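Local coordinates for staphylococcal enterotoxin-like toxin (Staphylococcus aureus, PDB 4DXF), which probably binds host glycans, being a staphylococcal superantigen-like protein with an OB-fold domain and a beta-grasp domain, at residues L28-E33 / V49-F54; T43-N48 / I58-K63. One frame throughout, in Å; residues are numbered along the deposited sequence.

Contact 1. Residues L28-E33 / V49-F54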
ATOM      1  N   LEU A  28       1.891  -7.546   6.712  1.00 19.80           N
ATOM      2  CA  LEU A  28       2.779  -8.741   6.651  1.00 21.01           C
ATOM      3  C   LEU A  28       3.403  -8.685   5.267  1.00 20.29           C
ATOM      4  O   LEU A  28       2.865  -8.121   4.249  1.00 20.87           O
ATOM      5  CB  LEU A  28       1.968 -10.046   6.808  1.00 22.18           C
ATOM      6  CG  LEU A  28       1.278 -10.368   8.159  1.00 21.10           C
ATOM      7  CD1 LEU A  28       0.117 -11.363   8.071  1.00 27.48           C
ATOM      8  CD2 LEU A  28       2.307 -10.732   9.232  1.00 28.89           C
ATOM      9  N   GLU A  29       4.590  -9.283   5.129  1.00 20.75           N
ATOM     10  CA  GLU A  29       5.206  -9.196   3.823  1.00 20.39           C
ATOM     11  C   GLU A  29       5.695 -10.594   3.472  1.00 21.27           C
ATOM     12  O   GLU A  29       6.440 -11.136   4.275  1.00 21.23           O
ATOM     13  CB  GLU A  29       6.407  -8.277   3.856  1.00 23.61           C
ATOM     14  CG  GLU A  29       5.998  -6.801   3.867  1.00 23.79           C
ATOM     15  CD  GLU A  29       7.142  -5.828   3.950  1.00 32.68           C
ATOM     16  OE1 GLU A  29       8.211  -6.112   3.363  1.00 32.32           O
ATOM     17  OE2 GLU A  29       6.966  -4.785   4.630  1.00 30.63           O
ATOM     18  N   PHE A  30       5.251 -11.151   2.348  1.00 19.77           N
ATOM     19  CA  PHE A  30       5.655 -12.527   1.904  1.00 22.05           C
ATOM     20  C   PHE A  30       6.371 -12.430   0.611  1.00 21.07           C
ATOM     21  O   PHE A  30       5.823 -11.993  -0.369  1.00 23.65           O
ATOM     22  CB  PHE A  30       4.414 -13.437   1.819  1.00 23.51           C
ATOM     23  CG  PHE A  30       3.680 -13.546   3.158  1.00 24.62           C
ATOM     24  CD1 PHE A  30       2.342 -13.273   3.242  1.00 30.29           C
ATOM     25  CD2 PHE A  30       4.359 -13.974   4.302  1.00 28.64           C
ATOM     26  CE1 PHE A  30       1.701 -13.406   4.444  1.00 27.54           C
ATOM     27  CE2 PHE A  30       3.733 -14.102   5.490  1.00 31.23           C
ATOM     28  CZ  PHE A  30       2.409 -13.782   5.568  1.00 29.72           C
ATOM     29  N   LYS A  31       7.646 -12.806   0.569  1.00 19.30           N
ATOM     30  CA  LYS A  31       8.389 -12.487  -0.615  1.00 20.08           C
ATOM     31  C   LYS A  31       8.961 -13.838  -1.125  1.00 19.12           C
ATOM     32  O   LYS A  31       9.050 -14.797  -0.329  1.00 22.21           O
ATOM     33  CB  LYS A  31       9.548 -11.504  -0.360  1.00 22.95           C
ATOM     34  CG  LYS A  31       9.057 -10.058   0.007  1.00 27.21           C
ATOM     35  CD  LYS A  31      10.217  -9.033  -0.093  1.00 35.73           C
ATOM     36  CE  LYS A  31       9.915  -7.918   0.889  1.00 41.23           C
ATOM     37  NZ  LYS A  31      11.004  -6.899   0.919  1.00 48.68           N
ATOM     38  N   ASN A  32       9.176 -13.854  -2.424  1.00 20.37           N
ATOM     39  CA  ASN A  32       9.716 -15.059  -3.172  1.00 21.64           C
ATOM     40  C   ASN A  32       8.806 -16.280  -2.904  1.00 22.98           C
ATOM     41  O   ASN A  32       9.258 -17.419  -2.594  1.00 22.87           O
ATOM     42  CB  ASN A  32      11.128 -15.338  -2.683  1.00 23.17           C
ATOM     43  CG  ASN A  32      12.076 -14.176  -3.002  1.00 24.23           C
ATOM     44  OD1 ASN A  32      12.004 -13.602  -4.078  1.00 30.89           O
ATOM     45  ND2 ASN A  32      12.969 -13.831  -2.065  1.00 25.50           N
ATOM     46  N   GLU A  33       7.488 -16.079  -3.060  1.00 20.97           N
ATOM     47  CA  GLU A  33       6.508 -17.101  -2.787  1.00 21.40           C
ATOM     48  C   GLU A  33       5.885 -17.610  -4.118  1.00 20.14           C
ATOM     49  O   GLU A  33       6.242 -17.137  -5.177  1.00 19.95           O
ATOM     50  CB  GLU A  33       5.382 -16.507  -1.849  1.00 22.76           C
ATOM     51  CG  GLU A  33       5.857 -16.216  -0.418  1.00 27.22           C
ATOM     52  CD  GLU A  33       6.192 -17.495   0.429  1.00 33.81           C
ATOM     53  OE1 GLU A  33       5.680 -18.574   0.097  1.00 37.84           O
ATOM     54  OE2 GLU A  33       6.909 -17.393   1.480  1.00 39.08           O
ATOM     55  N   VAL A  49      -1.836 -17.755  -1.281  1.00 24.65           N
ATOM     56  CA  VAL A  49      -0.417 -17.857  -0.886  1.00 24.24           C
ATOM     57  C   VAL A  49      -0.295 -18.571   0.430  1.00 22.94           C
ATOM     58  O   VAL A  49      -1.076 -18.346   1.392  1.00 22.24           O
ATOM     59  CB  VAL A  49       0.200 -16.489  -0.740  1.00 24.19           C
ATOM     60  CG1 VAL A  49       1.735 -16.627  -0.493  1.00 27.49           C
ATOM     61  CG2 VAL A  49      -0.075 -15.724  -1.931  1.00 24.68           C
ATOM     62  N   VAL A  50       0.713 -19.468   0.552  1.00 19.39           N
ATOM     63  CA  VAL A  50       0.722 -20.291   1.708  1.00 22.03           C
ATOM     64  C   VAL A  50       2.156 -20.232   2.299  1.00 24.09           C
ATOM     65  O   VAL A  50       2.984 -21.109   2.073  1.00 24.54           O
ATOM     66  CB  VAL A  50       0.330 -21.788   1.354  1.00 21.20           C
ATOM     67  CG1 VAL A  50       0.250 -22.613   2.626  1.00 23.92           C
ATOM     68  CG2 VAL A  50      -1.020 -21.849   0.583  1.00 24.98           C
ATOM     69  N   PRO A  51       2.456 -19.184   3.042  1.00 24.03           N
ATOM     70  CA  PRO A  51       3.848 -19.027   3.533  1.00 24.43           C
ATOM     71  C   PRO A  51       4.081 -19.685   4.892  1.00 26.15           C
ATOM     72  O   PRO A  51       5.261 -19.858   5.293  1.00 29.55           O
ATOM     73  CB  PRO A  51       3.953 -17.506   3.647  1.00 23.75           C
ATOM     74  CG  PRO A  51       2.577 -17.176   4.259  1.00 23.98           C
ATOM     75  CD  PRO A  51       1.592 -18.056   3.447  1.00 23.70           C
ATOM     76  N   ASP A  52       3.005 -20.085   5.603  1.00 25.03           N
ATOM     77  CA  ASP A  52       3.051 -20.623   6.936  1.00 25.93           C
ATOM     78  C   ASP A  52       1.964 -21.698   7.045  1.00 26.37           C
ATOM     79  O   ASP A  52       1.732 -22.411   6.036  1.00 31.49           O
ATOM     80  CB  ASP A  52       2.876 -19.507   7.982  1.00 25.39           C
ATOM     81  CG  ASP A  52       1.667 -18.619   7.689  1.00 26.85           C
ATOM     82  OD1 ASP A  52       0.784 -19.070   6.960  1.00 22.32           O
ATOM     83  OD2 ASP A  52       1.627 -17.419   8.137  1.00 28.01           O
ATOM     84  N   TYR A  53       1.298 -21.807   8.196  1.00 26.20           N
ATOM     85  CA  TYR A  53       0.176 -22.787   8.326  1.00 25.81           C
ATOM     86  C   TYR A  53      -1.192 -22.270   7.833  1.00 26.23           C
ATOM     87  O   TYR A  53      -2.183 -23.006   7.833  1.00 26.55           O
ATOM     88  CB  TYR A  53       0.107 -23.396   9.710  1.00 26.07           C
ATOM     89  CG  TYR A  53       1.093 -24.525   9.828  1.00 27.66           C
ATOM     90  CD1 TYR A  53       2.322 -24.349  10.499  1.00 26.04           C
ATOM     91  CD2 TYR A  53       0.819 -25.759   9.220  1.00 28.74           C
ATOM     92  CE1 TYR A  53       3.271 -25.429  10.588  1.00 26.76           C
ATOM     93  CE2 TYR A  53       1.749 -26.818   9.301  1.00 28.15           C
ATOM     94  CZ  TYR A  53       2.949 -26.626   9.970  1.00 29.94           C
ATOM     95  OH  TYR A  53       3.817 -27.663  10.023  1.00 29.56           O
ATOM     96  N   PHE A  54      -1.226 -21.047   7.358  1.00 25.43           N
ATOM     97  CA  PHE A  54      -2.434 -20.453   6.784  1.00 25.96           C
ATOM     98  C   PHE A  54      -2.467 -20.338   5.261  1.00 26.38           C
ATOM     99  O   PHE A  54      -1.451 -20.089   4.533  1.00 26.18           O
ATOM    100  CB  PHE A  54      -2.658 -19.040   7.387  1.00 26.24           C
ATOM    101  CG  PHE A  54      -2.820 -19.048   8.889  1.00 27.58           C
ATOM    102  CD1 PHE A  54      -4.075 -19.319   9.472  1.00 30.17           C
ATOM    103  CD2 PHE A  54      -1.726 -18.822   9.723  1.00 30.10           C
ATOM    104  CE1 PHE A  54      -4.234 -19.346  10.890  1.00 34.12           C
ATOM    105  CE2 PHE A  54      -1.856 -18.811  11.128  1.00 35.13           C
ATOM    106  CZ  PHE A  54      -3.124 -19.077  11.725  1.00 34.35           C
TER
HETATM  107  O   HOH W   1       7.481 -19.153   4.304  1.00 39.02           O
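Pro51 lays its CG over the centre of the Phe30 ring, 3.5 Å from the ring centroid and 12° off the ring normal, a CH-pi contact over the face. The tip of the pyrrolidine does the touching: CG lies 3.5 Å from Phe30 CE2, while Pro51 CB lies nearest Phe30 CD2. Phenylalanine offers a broad flat face here, placed with CG anti to its carbonyl carbon (chi1 -59°), and its ring also meets that of Tyr56. Proline suits the spot because its rigid, puckered ring presents the C-H groups of CG squarely to that face. The contact belongs to the OB-fold domain, where the loop joining strands 46-49 and 56-59 bends over to strand 28-31; past the corner at Asn32 the chain enters strand 33-37, the neighbour of 46-49 in the sheet. There Glu33 serves two ends: its aliphatic CB packs 3.9 Å from Val49 CG1, and the chain then bends at chi2 (-68°) to carry the carboxylate across Pro51, with OE2 3.7 Å from Pro51 CB. No direct hydrogen bond joins the segments, but a water donates to Pro51 O at 2.5 Å and, weakly, to Glu33 OE2. Farther along the loop, Asp52 OD1 accepts from Phe54 N at 2.8 Å in an Asx turn, while Asp52 OD2 bonds the hydroxyl of Tyr56.

Contact 2. Residues T43-N48 / I58-K63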
ATOM      1  N   THR A  43     -17.881 -13.376  -6.660  1.00 41.17           N
ATOM      2  CA  THR A  43     -17.915 -12.212  -7.497  1.00 39.96           C
ATOM      3  C   THR A  43     -16.505 -11.753  -7.810  1.00 40.26           C
ATOM      4  O   THR A  43     -16.304 -10.846  -8.613  1.00 40.07           O
ATOM      5  CB  THR A  43     -18.789 -11.108  -6.852  1.00 40.22           C
ATOM      6  OG1 THR A  43     -18.451 -10.992  -5.462  1.00 40.54           O
ATOM      7  CG2 THR A  43     -20.292 -11.512  -6.985  1.00 38.40           C
ATOM      8  N   ILE A  44     -15.511 -12.382  -7.169  1.00 40.11           N
ATOM      9  CA  ILE A  44     -14.104 -12.146  -7.578  1.00 38.61           C
ATOM     10  C   ILE A  44     -13.251 -13.352  -7.330  1.00 36.28           C
ATOM     11  O   ILE A  44     -13.630 -14.275  -6.624  1.00 36.97           O
ATOM     12  CB  ILE A  44     -13.414 -10.905  -6.920  1.00 38.19           C
ATOM     13  CG1 ILE A  44     -13.360 -11.055  -5.406  1.00 39.38           C
ATOM     14  CG2 ILE A  44     -14.053  -9.561  -7.467  1.00 42.07           C
ATOM     15  CD1 ILE A  44     -12.490  -9.999  -4.768  1.00 41.47           C
ATOM     16  N   ARG A  45     -12.062 -13.265  -7.883  1.00 34.43           N
ATOM     17  CA  ARG A  45     -11.079 -14.317  -7.821  1.00 31.78           C
ATOM     18  C   ARG A  45      -9.978 -13.941  -6.821  1.00 30.35           C
ATOM     19  O   ARG A  45      -9.804 -12.743  -6.478  1.00 29.76           O
ATOM     20  CB  ARG A  45     -10.498 -14.460  -9.220  1.00 31.86           C
ATOM     21  CG  ARG A  45     -11.585 -15.066 -10.184  1.00 31.31           C
ATOM     22  CD  ARG A  45     -11.134 -14.937 -11.569  1.00 35.50           C
ATOM     23  NE  ARG A  45      -9.908 -15.687 -11.888  1.00 35.56           N
ATOM     24  CZ  ARG A  45      -8.755 -15.135 -12.300  1.00 37.90           C
ATOM     25  NH1 ARG A  45      -8.594 -13.801 -12.405  1.00 36.30           N
ATOM     26  NH2 ARG A  45      -7.720 -15.926 -12.587  1.00 35.19           N
ATOM     27  N   PHE A  46      -9.270 -14.979  -6.377  1.00 28.50           N
ATOM     28  CA  PHE A  46      -8.266 -14.888  -5.312  1.00 26.75           C
ATOM     29  C   PHE A  46      -7.000 -15.577  -5.775  1.00 27.29           C
ATOM     30  O   PHE A  46      -7.042 -16.535  -6.535  1.00 27.55           O
ATOM     31  CB  PHE A  46      -8.718 -15.497  -4.014  1.00 25.40           C
ATOM     32  CG  PHE A  46      -9.953 -14.808  -3.418  1.00 30.44           C
ATOM     33  CD1 PHE A  46      -9.826 -13.619  -2.720  1.00 33.19           C
ATOM     34  CD2 PHE A  46     -11.217 -15.354  -3.604  1.00 30.70           C
ATOM     35  CE1 PHE A  46     -10.951 -12.936  -2.186  1.00 35.26           C
ATOM     36  CE2 PHE A  46     -12.362 -14.687  -3.086  1.00 34.66           C
ATOM     37  CZ  PHE A  46     -12.210 -13.495  -2.370  1.00 35.15           C
ATOM     38  N   MET A  47      -5.887 -15.018  -5.356  1.00 24.74           N
ATOM     39  CA  MET A  47      -4.587 -15.713  -5.419  1.00 24.69           C
ATOM     40  C   MET A  47      -4.311 -16.257  -4.015  1.00 25.30           C
ATOM     41  O   MET A  47      -4.255 -15.494  -3.024  1.00 25.57           O
ATOM     42  CB  MET A  47      -3.466 -14.732  -5.890  1.00 21.65           C
ATOM     43  CG  MET A  47      -2.060 -15.499  -5.889  1.00 23.98           C
ATOM     44  SD  MET A  47      -0.736 -14.530  -6.445  1.00 26.10           S
ATOM     45  CE  MET A  47      -0.991 -14.373  -8.156  1.00 27.55           C
ATOM     46  N   ASN A  48      -4.108 -17.573  -3.898  1.00 23.59           N
ATOM     47  CA  ASN A  48      -3.821 -18.210  -2.616  1.00 24.42           C
ATOM     48  C   ASN A  48      -2.287 -18.225  -2.419  1.00 25.15           C
ATOM     49  O   ASN A  48      -1.552 -18.647  -3.308  1.00 24.56           O
ATOM     50  CB  ASN A  48      -4.351 -19.653  -2.606  1.00 25.93           C
ATOM     51  CG  ASN A  48      -5.874 -19.698  -2.597  1.00 27.94           C
ATOM     52  OD1 ASN A  48      -6.505 -19.466  -1.550  1.00 27.06           O
ATOM     53  ND2 ASN A  48      -6.444 -19.831  -3.768  1.00 27.81           N
ATOM     54  N   ILE A  58      -5.768 -13.691  -1.443  1.00 21.74           N
ATOM     55  CA  ILE A  58      -5.453 -12.347  -1.915  1.00 22.46           C
ATOM     56  C   ILE A  58      -6.409 -11.935  -3.039  1.00 21.60           C
ATOM     57  O   ILE A  58      -6.339 -12.409  -4.215  1.00 22.01           O
ATOM     58  CB  ILE A  58      -3.936 -12.158  -2.380  1.00 21.39           C
ATOM     59  CG1 ILE A  58      -2.904 -12.733  -1.362  1.00 21.08           C
ATOM     60  CG2 ILE A  58      -3.570 -10.670  -2.892  1.00 20.70           C
ATOM     61  CD1 ILE A  58      -2.985 -12.055   0.085  1.00 21.87           C
ATOM     62  N   ALA A  59      -7.340 -11.006  -2.713  1.00 21.87           N
ATOM     63  CA  ALA A  59      -8.209 -10.530  -3.783  1.00 22.95           C
ATOM     64  C   ALA A  59      -7.597  -9.968  -5.048  1.00 23.67           C
ATOM     65  O   ALA A  59      -6.722  -9.073  -5.043  1.00 22.43           O
ATOM     66  CB  ALA A  59      -9.310  -9.532  -3.188  1.00 23.63           C
ATOM     67  N   LEU A  60      -8.055 -10.475  -6.200  1.00 23.11           N
ATOM     68  CA  LEU A  60      -7.576  -9.978  -7.483  1.00 26.94           C
ATOM     69  C   LEU A  60      -8.489  -8.854  -7.995  1.00 29.74           C
ATOM     70  O   LEU A  60      -9.574  -9.102  -8.545  1.00 31.55           O
ATOM     71  CB  LEU A  60      -7.476 -11.089  -8.510  1.00 26.63           C
ATOM     72  CG  LEU A  60      -6.575 -12.226  -7.963  1.00 28.41           C
ATOM     73  CD1 LEU A  60      -6.661 -13.537  -8.795  1.00 26.90           C
ATOM     74  CD2 LEU A  60      -5.102 -11.723  -7.951  1.00 30.50           C
ATOM     75  N   VAL A  61      -8.049  -7.625  -7.762  1.00 30.34           N
ATOM     76  CA  VAL A  61      -8.848  -6.442  -8.076  1.00 30.55           C
ATOM     77  C   VAL A  61      -8.122  -5.675  -9.118  1.00 30.27           C
ATOM     78  O   VAL A  61      -6.934  -5.950  -9.402  1.00 29.91           O
ATOM     79  CB  VAL A  61      -9.109  -5.561  -6.818  1.00 30.16           C
ATOM     80  CG1 VAL A  61      -9.939  -6.322  -5.812  1.00 30.25           C
ATOM     81  CG2 VAL A  61      -7.741  -5.088  -6.205  1.00 32.69           C
ATOM     82  N   GLY A  62      -8.815  -4.707  -9.734  1.00 29.74           N
ATOM     83  CA  GLY A  62      -8.235  -3.874 -10.734  1.00 29.42           C
ATOM     84  C   GLY A  62      -7.580  -4.665 -11.844  1.00 31.83           C
ATOM     85  O   GLY A  62      -8.190  -5.638 -12.385  1.00 30.24           O
ATOM     86  N   LYS A  63      -6.333  -4.292 -12.144  1.00 30.95           N
ATOM     87  CA  LYS A  63      -5.570  -4.893 -13.255  1.00 33.16           C
ATOM     88  C   LYS A  63      -5.154  -6.361 -13.009  1.00 32.30           C
ATOM     89  O   LYS A  63      -4.940  -7.106 -13.974  1.00 32.42           O
ATOM     90  CB  LYS A  63      -4.336  -4.069 -13.596  1.00 33.15           C
ATOM     91  CG  LYS A  63      -4.628  -2.748 -14.367  1.00 38.47           C
ATOM     92  CD  LYS A  63      -3.326  -2.112 -14.897  1.00 42.52           C
ATOM     93  CE  LYS A  63      -3.475  -0.613 -15.280  1.00 43.73           C
ATOM     94  NZ  LYS A  63      -3.866   0.243 -14.078  1.00 41.06           N
TER
HETATM   95  O   HOH W   2     -11.103 -10.987  -9.592  1.00 30.85           O
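Leu60 folds back over the strand end opposite it, its CB 3.5 Å from Arg45 O and its CD1 3.7 Å from Phe46 C, while CD2 reaches Met47 CB. With CG anti to its carbonyl carbon (chi1 -56°), the branched leucine can spread two methyls along three residues. Beneath it the backbones are tightly joined. Met47 and Ile58 form an antiparallel hydrogen-bonded pair, in which Ile58 N gives to Met47 O at 2.8 Å and Met47 N returns the bond to Ile58 O; both donors stand above the carbonyl planes. Leu60 N adds a nearly straight bond to Arg45 O (167° at the hydrogen), and this donor lies in the carbonyl plane. At the non-hydrogen-bonded pair, small Ala59 leaves room for Phe46, whose ring turns its edge to Ala59 N, 3.6 Å from CD1, and for Ile44 CD1, 3.6 Å from Ala59 CB. Tyr87 meets the Phe46 ring edge-to-face.

Beyond the bond from Leu60 N the backbones no longer pair directly: a water accepts from Arg45 N and donates to Leu60 O at 2.6 Å, bridging the two chains. Leu60 CD1 lies over the rim of one guanidinium face, leaving the polar ends of Arg45 to Asp65, by a salt bridge at NH1, and to Tyr68 O at NH2. The cross-strand pairing is that of an antiparallel beta hairpin, strands 46-49 and 56-59, in the OB-fold sheet.

Overall arrangement
Contact 2 lies within one beta hairpin, and contact 1 at its loop end, where the loop meets residues 28-33; their centres are about 16 Å apart. Contact 2 joins the ends of strands 46-49 and 56-59 far from the turn. In sequence the two contacts interleave, and they touch where Val49 CG2 packs 4.2 Å from Ile58 CG1. Contact 2 is buried and held by backbone hydrogen bonds, whereas contact 1 is a surface contact of side chains and one water. Strand 56-59 runs past both: Tyr56, at its start, packs against contact 1, and Ile58 and Ala59 belong to contact 2.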